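Local atomic coordinates of IPT/TIG domain-containing protein (Bacteroides thetaiotaomicron, PDB entry 3TC9), a protein that probably serves as an auxiliary nutrient-binding protein, with an immunoglobulin-like domain joined to a six-bladed beta-propeller. Residues Ser297-Trp301 and Lys302-Leu306; Thr265-Asp268 and Ser269-Phe273. All coordinates share one frame; numbering follows the deposited sequence.

Contact 1 of 2, residues Ser297-Trp301 and Lys302-Leu306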
# COMPACT_ATOMS: atom_id res chain seq x y z
N SER B 297 12.78 22.27 -7.50
CA SER B 297 14.21 22.40 -7.77
C SER B 297 14.79 21.00 -7.91
O SER B 297 14.83 20.24 -6.94
CB SER B 297 14.90 23.19 -6.67
OG SER B 297 16.30 23.15 -6.84
N ASP B 298 15.19 20.64 -9.13
CA ASP B 298 15.77 19.32 -9.39
C ASP B 298 17.16 19.23 -8.79
O ASP B 298 17.92 20.20 -8.78
CB ASP B 298 15.80 19.02 -10.90
CG ASP B 298 14.44 18.70 -11.51
OD1 ASP B 298 13.54 18.22 -10.76
OD2 ASP B 298 14.29 18.91 -12.74
N TYR B 299 17.49 18.05 -8.25
CA TYR B 299 18.79 17.80 -7.65
C TYR B 299 19.78 17.30 -8.70
O TYR B 299 19.47 16.35 -9.43
CB TYR B 299 18.66 16.80 -6.52
CG TYR B 299 19.90 16.69 -5.67
CD1 TYR B 299 20.24 17.68 -4.76
CD2 TYR B 299 20.72 15.56 -5.74
CE1 TYR B 299 21.35 17.56 -3.94
CE2 TYR B 299 21.85 15.44 -4.94
CZ TYR B 299 22.15 16.44 -4.03
OH TYR B 299 23.23 16.32 -3.21
N ASP B 300 20.96 17.93 -8.79
CA ASP B 300 22.05 17.50 -9.68
C ASP B 300 22.94 16.55 -8.87
O ASP B 300 23.66 16.99 -7.96
CB ASP B 300 22.82 18.71 -10.25
CG ASP B 300 23.86 18.43 -11.32
OD1 ASP B 300 24.31 17.25 -11.44
OD2 ASP B 300 24.25 19.39 -12.04
N TRP B 301 22.84 15.25 -9.14
CA TRP B 301 23.56 14.23 -8.39
C TRP B 301 25.07 14.29 -8.62
O TRP B 301 25.83 13.88 -7.74
CB TRP B 301 23.01 12.83 -8.73
CG TRP B 301 21.63 12.61 -8.18
CD1 TRP B 301 20.45 12.87 -8.82
CD2 TRP B 301 21.28 12.15 -6.87
NE1 TRP B 301 19.39 12.54 -8.01
CE2 TRP B 301 19.87 12.09 -6.80
CE3 TRP B 301 22.02 11.73 -5.75
CZ2 TRP B 301 19.19 11.64 -5.67
CZ3 TRP B 301 21.35 11.30 -4.62
CH2 TRP B 301 19.95 11.25 -4.59
N LYS B 302 25.49 14.84 -9.76
CA LYS B 302 26.90 14.97 -10.09
C LYS B 302 27.57 16.11 -9.32
O LYS B 302 28.73 15.98 -8.92
CB LYS B 302 27.06 15.18 -11.60
CG LYS B 302 27.03 13.89 -12.41
CD LYS B 302 27.93 13.99 -13.67
CE LYS B 302 29.39 13.60 -13.44
NZ LYS B 302 30.35 14.51 -14.13
N THR B 303 26.88 17.24 -9.15
CA THR B 303 27.44 18.40 -8.45
C THR B 303 27.00 18.40 -6.98
O THR B 303 27.49 19.22 -6.19
CB THR B 303 27.04 19.69 -9.16
OG1 THR B 303 25.64 19.86 -9.03
CG2 THR B 303 27.44 19.69 -10.63
N LYS B 304 26.08 17.48 -6.61
CA LYS B 304 25.50 17.32 -5.27
C LYS B 304 24.87 18.67 -4.83
O LYS B 304 25.10 19.12 -3.71
CB LYS B 304 26.53 16.77 -4.26
CG LYS B 304 26.96 15.35 -4.60
CD LYS B 304 27.84 14.70 -3.54
CE LYS B 304 28.36 13.37 -4.03
NZ LYS B 304 28.89 12.54 -2.92
N ARG B 305 24.08 19.29 -5.74
CA ARG B 305 23.41 20.58 -5.53
C ARG B 305 22.01 20.66 -6.11
O ARG B 305 21.73 20.07 -7.16
CB ARG B 305 24.20 21.71 -6.19
CG ARG B 305 25.44 22.17 -5.45
CD ARG B 305 26.30 22.97 -6.39
NE ARG B 305 27.57 23.35 -5.78
CZ ARG B 305 28.22 24.48 -6.03
NH1 ARG B 305 27.70 25.38 -6.86
NH2 ARG B 305 29.38 24.74 -5.44
N LEU B 306 21.16 21.47 -5.46
CA LEU B 306 19.86 21.82 -5.98
C LEU B 306 20.10 22.74 -7.18
O LEU B 306 21.12 23.44 -7.21
CB LEU B 306 19.03 22.52 -4.90
CG LEU B 306 18.28 21.63 -3.92
CD1 LEU B 306 17.58 22.47 -2.86
CD2 LEU B 306 17.27 20.75 -4.62
O HOH W 1 24.70 22.16 -10.38
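The Tyr299 ring lies obliquely against the backbone of Lys304 and Arg305, its CE1 3.7 Å from Arg305 N, across a beta hairpin with a G1 bulge in a propeller blade. The ring turns an edge toward its neighbour Trp301: Tyr299 CD2 stands 3.6 Å above the indole plane, over its centre, and Trp301 CD2 lies in the plane of the phenol ring. His234 completes this aromatic group, stacking on Tyr299 and meeting Trp301 edge-to-face. With CG anti to the backbone N (chi1 -169°), Tyr299 extends toward the turn, where its OH is hydrogen-bonded to Glu239 and Asn237.

The evidence for the bulge is that Lys304 and Arg305 both face Asp300. Asp300 N donates a nearly straight bond of 2.8 Å to Arg305 O (168° at the hydrogen), and Asp300 O receives Arg305 N in its carbonyl plane at 3.2 Å. Lys304 N also reaches Asp300 O, but that bond is weak and strongly bent. Lys304, with positive phi, takes the left-handed backbone conformation usual at the first bulge position.

The Asp300 side chain holds the turn from the other face of the hairpin. Asp300 OD1 accepts Lys302 N at 3.2 Å on the anti side, 28° out of the carboxylate plane, and Thr303 N adds a weak bond to the same oxygen. The side chains of Asp300 and Thr303 cross at about a right angle, Thr303 OG1 against Asp300 CB and CG. Further down the strands, on the face of Tyr299, Ser297 OG is hydrogen-bonded to Thr307 O and sits 3.4 Å from Leu306 CB. At the turn, one water bridges Asp300 and Thr303, 2.8 Å from Thr303 OG1 and donating to Asp300 OD2.

Contact 2 of 2, residues Thr265-Asp268 and Ser269-Phe273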
# COMPACT_ATOMS: atom_id res chain seq x y z
N THR B 265 19.09 32.70 -6.26
CA THR B 265 18.02 33.58 -5.79
C THR B 265 16.72 33.03 -6.44
O THR B 265 16.78 32.56 -7.59
CB THR B 265 18.42 35.04 -6.19
OG1 THR B 265 18.93 35.71 -5.04
CG2 THR B 265 17.31 35.84 -6.85
N ILE B 266 15.57 33.07 -5.74
CA ILE B 266 14.31 32.56 -6.30
C ILE B 266 13.73 33.59 -7.30
O ILE B 266 13.47 33.23 -8.45
CB ILE B 266 13.25 32.15 -5.22
CG1 ILE B 266 13.79 31.06 -4.24
CG2 ILE B 266 11.90 31.74 -5.86
CD1 ILE B 266 14.42 29.78 -4.85
N GLN B 267 13.48 34.84 -6.84
CA GLN B 267 12.88 35.89 -7.65
C GLN B 267 13.27 37.28 -7.09
O GLN B 267 14.37 37.76 -7.35
CB GLN B 267 11.34 35.70 -7.69
CG GLN B 267 10.58 36.59 -8.68
CD GLN B 267 9.17 36.12 -8.99
OE1 GLN B 267 8.88 34.93 -9.10
NE2 GLN B 267 8.26 37.07 -9.18
N ASP B 268 12.40 37.88 -6.27
CA ASP B 268 12.60 39.22 -5.74
C ASP B 268 12.89 39.24 -4.22
O ASP B 268 13.03 38.19 -3.58
CB ASP B 268 11.37 40.08 -6.06
CG ASP B 268 10.94 40.05 -7.52
OD1 ASP B 268 11.82 40.15 -8.41
OD2 ASP B 268 9.72 39.96 -7.78
N SER B 269 13.06 40.46 -3.67
CA SER B 269 13.34 40.74 -2.26
C SER B 269 12.14 40.36 -1.39
O SER B 269 11.00 40.43 -1.85
CB SER B 269 13.69 42.22 -2.07
OG SER B 269 13.10 43.10 -3.02
N GLY B 270 12.42 39.96 -0.14
CA GLY B 270 11.40 39.57 0.83
C GLY B 270 10.66 38.31 0.44
O GLY B 270 9.44 38.32 0.33
N TRP B 271 11.42 37.23 0.20
CA TRP B 271 10.90 35.92 -0.20
C TRP B 271 11.04 34.94 0.97
O TRP B 271 12.14 34.48 1.29
CB TRP B 271 11.65 35.41 -1.45
CG TRP B 271 10.78 35.14 -2.65
CD1 TRP B 271 10.64 33.96 -3.31
CD2 TRP B 271 9.98 36.10 -3.37
NE1 TRP B 271 9.81 34.11 -4.39
CE2 TRP B 271 9.38 35.41 -4.45
CE3 TRP B 271 9.72 37.48 -3.21
CZ2 TRP B 271 8.54 36.05 -5.37
CZ3 TRP B 271 8.88 38.11 -4.12
CH2 TRP B 271 8.30 37.40 -5.19
N GLU B 272 9.92 34.69 1.64
CA GLU B 272 9.81 33.79 2.79
C GLU B 272 9.50 32.40 2.29
O GLU B 272 8.41 32.18 1.76
CB GLU B 272 8.74 34.29 3.78
CG GLU B 272 8.55 33.40 5.00
CD GLU B 272 7.42 33.78 5.94
OE1 GLU B 272 6.57 34.62 5.57
OE2 GLU B 272 7.38 33.21 7.06
N PHE B 273 10.47 31.46 2.42
CA PHE B 273 10.22 30.11 1.93
C PHE B 273 10.98 29.00 2.68
O PHE B 273 12.01 29.27 3.31
CB PHE B 273 10.55 30.00 0.41
CG PHE B 273 11.98 30.25 -0.00
CD1 PHE B 273 12.91 29.21 -0.06
CD2 PHE B 273 12.40 31.53 -0.37
CE1 PHE B 273 14.24 29.44 -0.46
CE2 PHE B 273 13.73 31.77 -0.75
CZ PHE B 273 14.64 30.72 -0.82
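This is the loop that passes from one blade of the beta-propeller to the next, linking strand 260-265 to strand 273-277, and it folds back round the indole of Trp271. No hydrogen bond joins 265-268 to 269-273; they meet by packing on the indole, while backbone bonds to Trp245, Asn246 and Gly248 hold the loop from outside. Over one face of the indole lie Gln267 CB, 3.5 Å above the plane and offset toward the rim, and Asp268 N. Beyond CB the extended Gln267 chain crosses obliquely and passes outside the rim at CZ2 and CH2, its amide plane 43° from that of the indole.

Asp268 lies alongside Trp271 and points the same way, its carboxylate nearly perpendicular to the ring, while Asp268 O comes within 3.4 Å of Trp271 CE3. At the pyrrole end, Ile266 CG2 approaches obliquely, 3.5 Å from Trp271 NE1. That nitrogen is hydrogen-bonded to Tyr293 OH, which fixes the indole against strand 293-300. Replacing Trp271 by alanine removes the indole and is likely to leave Ile266 CG2 and Gln267 CB without their packing surface and Tyr293 OH without this partner.

The two branches of Ile266 divide the work. CG2 is anti to the backbone N and serves Trp271, whereas CG1, anti to the carbonyl carbon (chi1 -58°), is directed at Phe273. Their side chains come from opposite directions, and a CH-pi contact results: Ile266 CG1 sits over the Phe273 ring face, 3.9 Å from its centroid and 29° off the normal, with Phe273 CZ its nearest ring atom at 3.5 Å.

Followed from the N terminus, the chain reaches contact 2 first, where strand 260-265, the last of one blade's sheet, gives way to strand 273-277, the first of the next. It then runs through strands 283-288 and 293-300 before contact 1 closes the hairpin to strand 305-312, the fourth strand of that sheet. The contacts are therefore in series, neither nested nor crossed. Contact 2 joins two blades; contact 1 turns the chain within the second. The centres of contact 1 and contact 2 are about 20 Å apart and their nearest atoms about 7 Å apart, without touching. Ile286 of strand 283-288 is a shared neighbour, touched by Ser297 as well as by Ile266 and Phe273.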